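Local structure of putative fimbrial associated sortase-like protein (Corynebacterium diphtheriae, 5K9A) at residues 183-188 / 198-203; 77-82 / 148-153; 48-53 / 123-128. The protein is a sortase-like protein, probably a class C pilin-type enzyme that would join pilin subunits into pili by transpeptidation, seen here without its membrane segment. All coordinates share one frame; numbering follows the deposited sequence. Where two conformers were deposited one is given.

Contact 1 (183-188 / 198-203)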
loop_
_atom_site.group_PDB
_atom_site.type_symbol
_atom_site.label_atom_id
_atom_site.label_comp_id
_atom_site.label_asym_id
_atom_site.label_seq_id
_atom_site.Cartn_x
_atom_site.Cartn_y
_atom_site.Cartn_z
ATOM N N GLN A 183 18.956 19.898 -6.999
ATOM C CA GLN A 183 19.527 18.765 -7.735
ATOM C C GLN A 183 19.053 17.399 -7.190
ATOM O O GLN A 183 18.692 17.297 -6.056
ATOM C CB GLN A 183 21.055 18.725 -7.545
ATOM C CG GLN A 183 21.785 19.981 -7.840
ATOM C CD GLN A 183 23.278 19.876 -7.503
ATOM O OE1 GLN A 183 23.745 20.044 -6.334
ATOM N NE2 GLN A 183 24.031 19.651 -8.532
ATOM N N ILE A 184 19.237 16.363 -7.984
ATOM C CA ILE A 184 19.113 14.977 -7.514
ATOM C C ILE A 184 20.199 14.142 -8.164
ATOM O O ILE A 184 20.643 14.455 -9.257
ATOM C CB ILE A 184 17.784 14.290 -7.879
ATOM C CG1 ILE A 184 17.521 14.380 -9.386
ATOM C CG2 ILE A 184 16.629 14.914 -7.137
ATOM C CD1 ILE A 184 16.435 13.431 -9.879
ATOM N N THR A 185 20.591 13.073 -7.488
ATOM C CA THR A 185 21.482 12.090 -8.099
ATOM C C THR A 185 20.873 10.710 -7.989
ATOM O O THR A 185 20.341 10.335 -6.935
ATOM C CB THR A 185 22.928 12.136 -7.480
ATOM O OG1 THR A 185 23.680 13.281 -7.955
ATOM C CG2 THR A 185 23.739 10.933 -7.876
ATOM N N LEU A 186 20.937 9.982 -9.095
ATOM C CA LEU A 186 20.655 8.559 -9.150
ATOM C C LEU A 186 21.934 7.766 -9.098
ATOM O O LEU A 186 22.816 7.961 -9.923
ATOM C CB LEU A 186 19.894 8.208 -10.412
ATOM C CG LEU A 186 18.741 9.185 -10.778
ATOM C CD1 LEU A 186 18.033 8.679 -12.032
ATOM C CD2 LEU A 186 17.761 9.347 -9.662
ATOM N N ILE A 187 22.008 6.802 -8.187
ATOM C CA ILE A 187 23.204 6.015 -7.981
ATOM C C ILE A 187 22.948 4.508 -8.127
ATOM O O ILE A 187 21.927 3.954 -7.645
ATOM C CB ILE A 187 23.856 6.393 -6.640
ATOM C CG1 ILE A 187 25.153 5.657 -6.435
ATOM C CG2 ILE A 187 22.990 6.049 -5.447
ATOM C CD1 ILE A 187 25.892 6.085 -5.171
ATOM N N THR A 188 23.843 3.828 -8.840
ATOM C CA THR A 188 23.834 2.389 -8.872
ATOM C C THR A 188 25.277 1.892 -8.866
ATOM O O THR A 188 26.213 2.685 -8.901
ATOM C CB THR A 188 23.069 1.861 -10.098
ATOM O OG1 THR A 188 22.833 0.442 -9.928
ATOM C CG2 THR A 188 23.823 2.088 -11.393
ATOM N N ARG A 198 30.642 3.148 -8.439
ATOM C CA ARG A 198 29.305 3.728 -8.388
ATOM C C ARG A 198 29.134 4.601 -9.570
ATOM O O ARG A 198 30.042 5.400 -9.889
ATOM C CB ARG A 198 29.142 4.516 -7.109
ATOM C CG ARG A 198 29.447 3.718 -5.864
ATOM C CD ARG A 198 28.457 2.588 -5.662
ATOM N NE ARG A 198 28.717 1.824 -4.443
ATOM C CZ ARG A 198 29.316 0.628 -4.364
ATOM N NH1 ARG A 198 29.794 -0.001 -5.424
ATOM N NH2 ARG A 198 29.456 0.035 -3.202
ATOM N N LEU A 199 28.029 4.422 -10.290
ATOM C CA LEU A 199 27.615 5.326 -11.363
ATOM C C LEU A 199 26.647 6.374 -10.747
ATOM O O LEU A 199 25.658 6.008 -10.125
ATOM C CB LEU A 199 26.956 4.535 -12.470
ATOM C CG LEU A 199 26.133 5.296 -13.483
ATOM C CD1 LEU A 199 27.029 6.209 -14.310
ATOM C CD2 LEU A 199 25.347 4.372 -14.387
ATOM N N LEU A 200 26.961 7.647 -10.906
ATOM C CA LEU A 200 26.206 8.782 -10.354
ATOM C C LEU A 200 25.692 9.600 -11.509
ATOM O O LEU A 200 26.510 10.128 -12.254
ATOM C CB LEU A 200 27.134 9.679 -9.534
ATOM C CG LEU A 200 27.460 9.230 -8.105
ATOM C CD1 LEU A 200 28.064 7.855 -7.998
ATOM C CD2 LEU A 200 28.452 10.194 -7.467
ATOM N N VAL A 201 24.373 9.622 -11.700
ATOM C CA VAL A 201 23.712 10.410 -12.712
ATOM C C VAL A 201 23.091 11.604 -11.986
ATOM O O VAL A 201 22.154 11.412 -11.203
ATOM C CB VAL A 201 22.668 9.597 -13.447
ATOM C CG1 VAL A 201 21.899 10.467 -14.427
ATOM C CG2 VAL A 201 23.337 8.433 -14.193
ATOM N N ARG A 202 23.637 12.801 -12.201
ATOM C CA ARG A 202 23.147 14.013 -11.575
ATOM C C ARG A 202 22.222 14.802 -12.476
ATOM O O ARG A 202 22.478 14.916 -13.669
ATOM C CB ARG A 202 24.305 14.914 -11.196
ATOM C CG ARG A 202 23.893 16.014 -10.196
ATOM C CD ARG A 202 25.108 16.879 -9.841
ATOM N NE ARG A 202 25.509 17.640 -11.022
ATOM C CZ ARG A 202 26.698 18.201 -11.222
ATOM N NH1 ARG A 202 27.653 18.113 -10.325
ATOM N NH2 ARG A 202 26.941 18.821 -12.355
ATOM N N ALA A 203 21.194 15.404 -11.893
ATOM C CA ALA A 203 20.249 16.192 -12.665
ATOM C C ALA A 203 19.840 17.412 -11.862
ATOM O O ALA A 203 19.957 17.438 -10.612
ATOM C CB ALA A 203 19.020 15.363 -13.029
#
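Arg202 touches Gln183 with the carbon part of its chain. Its CG is anti to the backbone N (chi1 -164°) and chi2 is extended, which lays Arg202 CD 3.2 Å from Gln183 NE2. The bend at chi3 (68°) then turns the guanidinium, whose NE forms a salt bridge with Asp162. Amide and guanidinium meet obliquely, their planes 42° apart. On the same face of the sheet, Thr185 OG1 lies beside the carbon chain of Arg202, 3.5 Å from its CG. That hydroxyl bonds to His121. The other branch, Thr185 CG2, touches Leu200 CB at 4.0 Å. Ile187 and Leu200 run side by side in the same direction, with Ile187 CG1 4.0 Å from Leu200 CD1.

The other face carries Ile184 with Ala203, Leu186 with Val201 and Thr188 with Leu199. Leu186 CB is 4.3 Å from Val201 CB, and Thr188 CG2 is 4.1 Å from Leu199 CD2. Six backbone bonds hold these three pairs, two each; Val201 N to Leu186 O is 2.9 Å.

The strands are the arms of an antiparallel hairpin. Residues 185-188 begin the sortase TLxTC signature. Backbone bonds along the whole length and apolar pairs hold the strands together. Polar side chains take partners beyond the two segments, Thr188 at Gly126 and Arg198 at Asp48. The predicted nucleophile Cys189 lies on the same strand, next to Thr188, with the Arg198 side chain about 3 Å from its own.

Contact 2 (77-82 / 148-153)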
loop_
_atom_site.group_PDB
_atom_site.type_symbol
_atom_site.label_atom_id
_atom_site.label_comp_id
_atom_site.label_asym_id
_atom_site.label_seq_id
_atom_site.Cartn_x
_atom_site.Cartn_y
_atom_site.Cartn_z
ATOM N N VAL A 77 5.625 3.659 0.016
ATOM C CA VAL A 77 6.181 4.349 -1.108
ATOM C C VAL A 77 6.198 5.823 -0.724
ATOM O O VAL A 77 5.157 6.338 -0.304
ATOM C CB VAL A 77 5.339 4.144 -2.330
ATOM C CG1 VAL A 77 5.895 4.963 -3.492
ATOM C CG2 VAL A 77 5.330 2.647 -2.720
ATOM N N ILE A 78 7.354 6.485 -0.853
ATOM C CA ILE A 78 7.488 7.898 -0.494
ATOM C C ILE A 78 7.423 8.858 -1.693
ATOM O O ILE A 78 7.180 10.042 -1.512
ATOM C CB ILE A 78 8.719 8.217 0.393
ATOM C CG1 ILE A 78 10.039 7.901 -0.282
ATOM C CG2 ILE A 78 8.596 7.510 1.724
ATOM C CD1 ILE A 78 11.227 8.540 0.440
ATOM N N ALA A 79 7.668 8.326 -2.886
ATOM C CA ALA A 79 7.679 9.041 -4.142
ATOM C C ALA A 79 7.825 8.045 -5.288
ATOM O O ALA A 79 8.168 6.884 -5.068
ATOM C CB ALA A 79 8.833 10.023 -4.210
ATOM N N SER A 80 7.538 8.480 -6.505
ATOM C CA SER A 80 7.834 7.655 -7.655
ATOM C C SER A 80 8.720 8.431 -8.585
ATOM O O SER A 80 8.773 9.695 -8.565
ATOM C CB SER A 80 6.581 7.266 -8.393
ATOM O OG SER A 80 5.997 8.384 -8.948
ATOM N N ILE A 81 9.373 7.684 -9.445
ATOM C CA ILE A 81 10.205 8.262 -10.432
ATOM C C ILE A 81 9.975 7.671 -11.805
ATOM O O ILE A 81 9.794 6.470 -11.975
ATOM C CB ILE A 81 11.660 8.132 -9.980
ATOM C CG1 ILE A 81 12.578 8.911 -10.934
ATOM C CG2 ILE A 81 12.080 6.669 -9.950
ATOM C CD1 ILE A 81 14.041 8.911 -10.502
ATOM N N SER A 82 10.037 8.518 -12.808
ATOM C CA SER A 82 9.926 8.111 -14.178
ATOM C C SER A 82 11.085 8.650 -15.013
ATOM O O SER A 82 11.377 9.844 -14.957
ATOM C CB SER A 82 8.569 8.627 -14.702
ATOM O OG SER A 82 8.512 8.325 -16.073
ATOM N N ILE A 148 13.866 13.527 -16.009
ATOM C CA ILE A 148 13.502 12.677 -14.888
ATOM C C ILE A 148 12.324 13.305 -14.193
ATOM O O ILE A 148 12.350 14.521 -13.908
ATOM C CB ILE A 148 14.671 12.559 -13.912
ATOM C CG1 ILE A 148 15.873 11.843 -14.574
ATOM C CG2 ILE A 148 14.268 11.865 -12.616
ATOM C CD1 ILE A 148 17.154 11.965 -13.789
ATOM N N TYR A 149 11.277 12.537 -13.933
ATOM C CA TYR A 149 10.105 13.067 -13.272
ATOM C C TYR A 149 9.941 12.400 -11.911
ATOM O O TYR A 149 9.897 11.174 -11.820
ATOM C CB TYR A 149 8.861 12.830 -14.142
ATOM C CG TYR A 149 8.962 13.435 -15.516
ATOM C CD1 TYR A 149 8.473 14.703 -15.776
ATOM C CD2 TYR A 149 9.563 12.754 -16.546
ATOM C CE1 TYR A 149 8.592 15.275 -17.038
ATOM C CE2 TYR A 149 9.644 13.293 -17.806
ATOM C CZ TYR A 149 9.189 14.576 -18.042
ATOM O OH TYR A 149 9.322 15.138 -19.316
ATOM N N ILE A 150 9.832 13.189 -10.864
ATOM C CA ILE A 150 9.557 12.704 -9.541
ATOM C C ILE A 150 8.118 13.109 -9.227
ATOM O O ILE A 150 7.733 14.284 -9.366
ATOM C CB ILE A 150 10.444 13.353 -8.487
ATOM C CG1 ILE A 150 11.946 13.105 -8.713
ATOM C CG2 ILE A 150 10.034 12.955 -7.081
ATOM C CD1 ILE A 150 12.413 11.754 -8.281
ATOM N N THR A 151 7.338 12.188 -8.667
ATOM C CA THR A 151 5.981 12.518 -8.188
ATOM C C THR A 151 5.970 12.263 -6.695
ATOM O O THR A 151 6.382 11.184 -6.228
ATOM C CB THR A 151 4.901 11.696 -8.920
ATOM O OG1 THR A 151 5.009 11.988 -10.328
ATOM C CG2 THR A 151 3.458 12.038 -8.456
ATOM N N VAL A 152 5.456 13.238 -5.943
ATOM C CA VAL A 152 5.489 13.147 -4.512
ATOM C C VAL A 152 4.316 13.928 -3.914
ATOM O O VAL A 152 4.133 15.094 -4.238
ATOM C CB VAL A 152 6.864 13.614 -3.947
ATOM C CG1 VAL A 152 7.150 15.068 -4.301
ATOM C CG2 VAL A 152 6.969 13.388 -2.469
ATOM N N GLN A 153 3.467 13.246 -3.135
ATOM C CA GLN A 153 2.278 13.895 -2.499
ATOM C C GLN A 153 1.445 14.623 -3.507
ATOM O O GLN A 153 0.943 15.715 -3.236
ATOM C CB GLN A 153 2.698 14.850 -1.374
ATOM C CG GLN A 153 3.357 14.141 -0.216
ATOM C CD GLN A 153 2.341 13.404 0.602
ATOM O OE1 GLN A 153 1.304 13.975 0.964
ATOM N NE2 GLN A 153 2.635 12.158 0.952
HETATM O O HOH W 1 4.711 10.518 -0.389
#
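Ser80 and Thr151 face each other, and each backbone N-H bonds to the other's carbonyl. Ser80 N to Thr151 O is 3.0 Å, and Thr151 N to Ser80 O is 2.9 Å. Ser82 and Tyr149 repeat the pattern, with Ser82 N 2.8 Å from Tyr149 O. Ser82 O takes the bond from Tyr149 N and also sits at the edge of the tyrosine ring, near its plane.

Beyond Ser80, toward Ile78, a single water takes over from the direct bonds. It donates to Ile78 O at 2.8 Å and accepts from Gln153 NE2 at 3.0 Å, bridging Ile78 and the Gln153 side chain. Ile78 and Ala79 both face Ile92 on the neighbouring strand, a classic beta bulge.

Two hydroxyls have partners outside the pair. Ser80 OG bonds to Glu16 of the second subunit, and Tyr149 OH to Asp212 and Asn214. Gln153 N bonds to Tyr15 OH of the second subunit.

The apolar side is carried by Ile81. Its CG1 is anti to the backbone N (chi1 -173°) and the chain stays extended at chi2, which brings Ile81 CD1 to 3.6 Å from Ile148 CG2. Ile150 CD1 packs 3.9 Å from Ile81 CG1. Nearer the bulge, Ala79 CB touches Val152 CB at 4.1 Å.

Strands 77-83 and 147-152 are the first and last in the strand order of the sheet. Their antiparallel pairing closes it on itself, as in the eight-stranded beta barrel of the sortase family.

Contact 3 (48-53 / 123-128); sequences DPWLNR and VITGHS
The Trp50 indole meets the other segment mainly at its edge. His127 ND1 lies there in the ring plane, 3.3 Å from Trp50 NE1. Gly126 O is at the same edge, 3.6 Å from Trp50 CZ2. Asp48 OD1, from the tryptophan's own segment, is in plane at another part of the edge, near CE3. Thr125 CG2 approaches the ring obliquely and comes within 3.5 Å of Trp50 CH2. The indole and imidazole form an oblique pair. The centroids of the five-membered indole ring and the His127 ring are 5.2 Å apart, with planes at 47°.

Trp50 CG is anti to its carbonyl carbon (chi1 -69°), and this sends the indole across to strand 123-125 and the residues after it. Pro49 adds a smaller contact, with CG 3.9 Å from Thr125 CG2. Thr125 OG1 is buried here and has no partner in the model.

The turn that presents the indole is held by Asp48. Its OD2 accepts from Trp50 N at 2.8 Å, an Asx turn, and from Leu51 N at 3.0 Å. The first donor comes from above the carboxylate plane, while the second uses the anti lone pair. Asp48 O takes both Asn52 N and Asn52 ND2, the latter at 2.9 Å and on a lone pair.

Asp48-Pro49-Trp50 matches the DPW lid motif of class C sortases. Trp50 also touches the predicted nucleophile Cys189, and His127 is the predicted proton donor/acceptor. The lid thus lies over the predicted active site, consistent with a closed lid that would probably have to move for substrate to enter. Across the two segments the indole carries most of the contact, while the lid's charged grip, through Asp48 OD1, is placed on Arg198.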
loop_
_atom_site.group_PDB
_atom_site.type_symbol
_atom_site.label_atom_id
_atom_site.label_comp_id
_atom_site.label_asym_id
_atom_site.label_seq_id
_atom_site.Cartn_x
_atom_site.Cartn_y
_atom_site.Cartn_z
ATOM N N ASP A 48 28.032 5.052 1.872
ATOM C CA ASP A 48 27.690 4.197 0.738
ATOM C C ASP A 48 26.613 3.218 1.131
ATOM O O ASP A 48 26.714 2.543 2.134
ATOM C CB ASP A 48 28.870 3.407 0.232
ATOM C CG ASP A 48 28.522 2.635 -1.013
ATOM O OD1 ASP A 48 28.523 3.289 -2.068
ATOM O OD2 ASP A 48 28.153 1.428 -0.901
ATOM N N PRO A 49 25.569 3.107 0.323
ATOM C CA PRO A 49 24.508 2.216 0.823
ATOM C C PRO A 49 24.725 0.713 0.673
ATOM O O PRO A 49 23.981 -0.051 1.301
ATOM C CB PRO A 49 23.302 2.626 0.007
ATOM C CG PRO A 49 23.832 3.316 -1.188
ATOM C CD PRO A 49 25.153 3.923 -0.821
ATOM N N TRP A 50 25.669 0.264 -0.159
ATOM C CA TRP A 50 25.926 -1.178 -0.280
ATOM C C TRP A 50 26.936 -1.584 0.787
ATOM O O TRP A 50 26.918 -2.716 1.284
ATOM C CB TRP A 50 26.432 -1.574 -1.686
ATOM C CG TRP A 50 25.332 -1.403 -2.690
ATOM C CD1 TRP A 50 24.360 -2.320 -3.003
ATOM C CD2 TRP A 50 25.009 -0.220 -3.409
ATOM N NE1 TRP A 50 23.493 -1.799 -3.935
ATOM C CE2 TRP A 50 23.839 -0.492 -4.169
ATOM C CE3 TRP A 50 25.571 1.048 -3.479
ATOM C CZ2 TRP A 50 23.277 0.434 -5.022
ATOM C CZ3 TRP A 50 24.979 2.004 -4.315
ATOM C CH2 TRP A 50 23.863 1.676 -5.098
ATOM N N LEU A 51 27.808 -0.663 1.154
ATOM C CA LEU A 51 28.870 -1.007 2.065
ATOM C C LEU A 51 28.506 -0.728 3.507
ATOM O O LEU A 51 29.163 -1.210 4.377
ATOM C CB LEU A 51 30.116 -0.227 1.719
ATOM C CG LEU A 51 30.734 -0.687 0.407
ATOM C CD1 LEU A 51 31.890 0.219 0.043
ATOM C CD2 LEU A 51 31.170 -2.150 0.485
ATOM N N ASN A 52 27.508 0.097 3.775
ATOM C CA ASN A 52 27.160 0.441 5.160
ATOM C C ASN A 52 25.697 0.167 5.425
ATOM O O ASN A 52 24.957 -0.081 4.515
ATOM C CB ASN A 52 27.430 1.906 5.412
ATOM C CG ASN A 52 28.818 2.287 5.051
ATOM O OD1 ASN A 52 29.707 2.139 5.847
ATOM N ND2 ASN A 52 29.015 2.810 3.855
ATOM N N ARG A 53 25.312 0.180 6.690
ATOM C CA ARG A 53 23.934 0.057 7.109
ATOM C C ARG A 53 23.672 1.218 8.012
ATOM O O ARG A 53 24.497 1.504 8.857
ATOM C CB ARG A 53 23.741 -1.188 7.935
ATOM C CG ARG A 53 23.913 -2.452 7.152
ATOM C CD ARG A 53 23.225 -3.577 7.905
ATOM N NE ARG A 53 24.056 -4.773 7.991
ATOM C CZ ARG A 53 25.096 -4.917 8.812
ATOM N NH1 ARG A 53 25.465 -3.936 9.638
ATOM N NH2 ARG A 53 25.781 -6.054 8.799
ATOM N N VAL A 123 19.542 11.652 -2.944
ATOM C CA VAL A 123 20.222 10.564 -3.651
ATOM C C VAL A 123 19.317 9.323 -3.658
ATOM O O VAL A 123 18.917 8.850 -2.600
ATOM C CB VAL A 123 21.485 10.252 -2.920
ATOM C CG1 VAL A 123 22.215 9.129 -3.647
ATOM C CG2 VAL A 123 22.375 11.520 -2.871
ATOM N N ILE A 124 18.950 8.871 -4.841
ATOM C CA ILE A 124 18.022 7.787 -5.028
ATOM C C ILE A 124 18.863 6.588 -5.547
ATOM O O ILE A 124 19.614 6.701 -6.552
ATOM C CB ILE A 124 16.981 8.148 -6.108
ATOM C CG1 ILE A 124 16.228 9.459 -5.801
ATOM C CG2 ILE A 124 16.037 7.001 -6.334
ATOM C CD1 ILE A 124 15.693 9.472 -4.424
ATOM N N THR A 125 18.752 5.489 -4.849
ATOM C CA THR A 125 19.599 4.314 -4.989
ATOM C C THR A 125 18.876 3.164 -5.619
ATOM O O THR A 125 17.728 2.844 -5.230
ATOM C CB THR A 125 19.967 3.865 -3.590
ATOM O OG1 THR A 125 20.680 4.954 -2.974
ATOM C CG2 THR A 125 20.823 2.664 -3.608
ATOM N N GLY A 126 19.486 2.528 -6.609
ATOM C CA GLY A 126 18.921 1.268 -7.143
ATOM C C GLY A 126 19.992 0.273 -7.495
ATOM O O GLY A 126 21.113 0.632 -7.865
ATOM N N HIS A 127 19.656 -0.987 -7.386
ATOM C CA HIS A 127 20.542 -2.051 -7.832
ATOM C C HIS A 127 20.644 -2.085 -9.344
ATOM O O HIS A 127 19.769 -1.683 -10.085
ATOM C CB HIS A 127 19.983 -3.414 -7.475
ATOM C CG HIS A 127 20.203 -3.858 -6.083
ATOM N ND1 HIS A 127 21.440 -3.861 -5.489
ATOM C CD2 HIS A 127 19.352 -4.434 -5.190
ATOM C CE1 HIS A 127 21.345 -4.337 -4.262
ATOM N NE2 HIS A 127 20.089 -4.718 -4.058
ATOM N N SER A 128 21.753 -2.597 -9.769
ATOM C CA SER A 128 21.862 -3.095 -11.100
ATOM C C SER A 128 22.328 -4.544 -10.908
ATOM O O SER A 128 22.991 -4.895 -9.929
ATOM C CB SER A 128 22.863 -2.296 -11.900
ATOM O OG SER A 128 23.983 -2.037 -11.098
#

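How the contacts relate
All three contacts reach the same sheet and are largely buried, but they do different work. Contacts 1 and 2 pair strands through backbone bonds. They meet in the barrel interior, where Ile148 and Ile81 of contact 2 pack on Ile184, Leu186 and Ala203 of contact 1. Contact 2 also has an outer side, which the second subunit reaches. Contact 3 instead joins a loop to strand 123-125 and the residues that follow, by side-chain packing. It adjoins the active-site end of contact 1. These two share a charged link and a probable hydrogen bond, and strands 123-125 and 183-190 are neighbours. Contacts 2 and 3 do not touch.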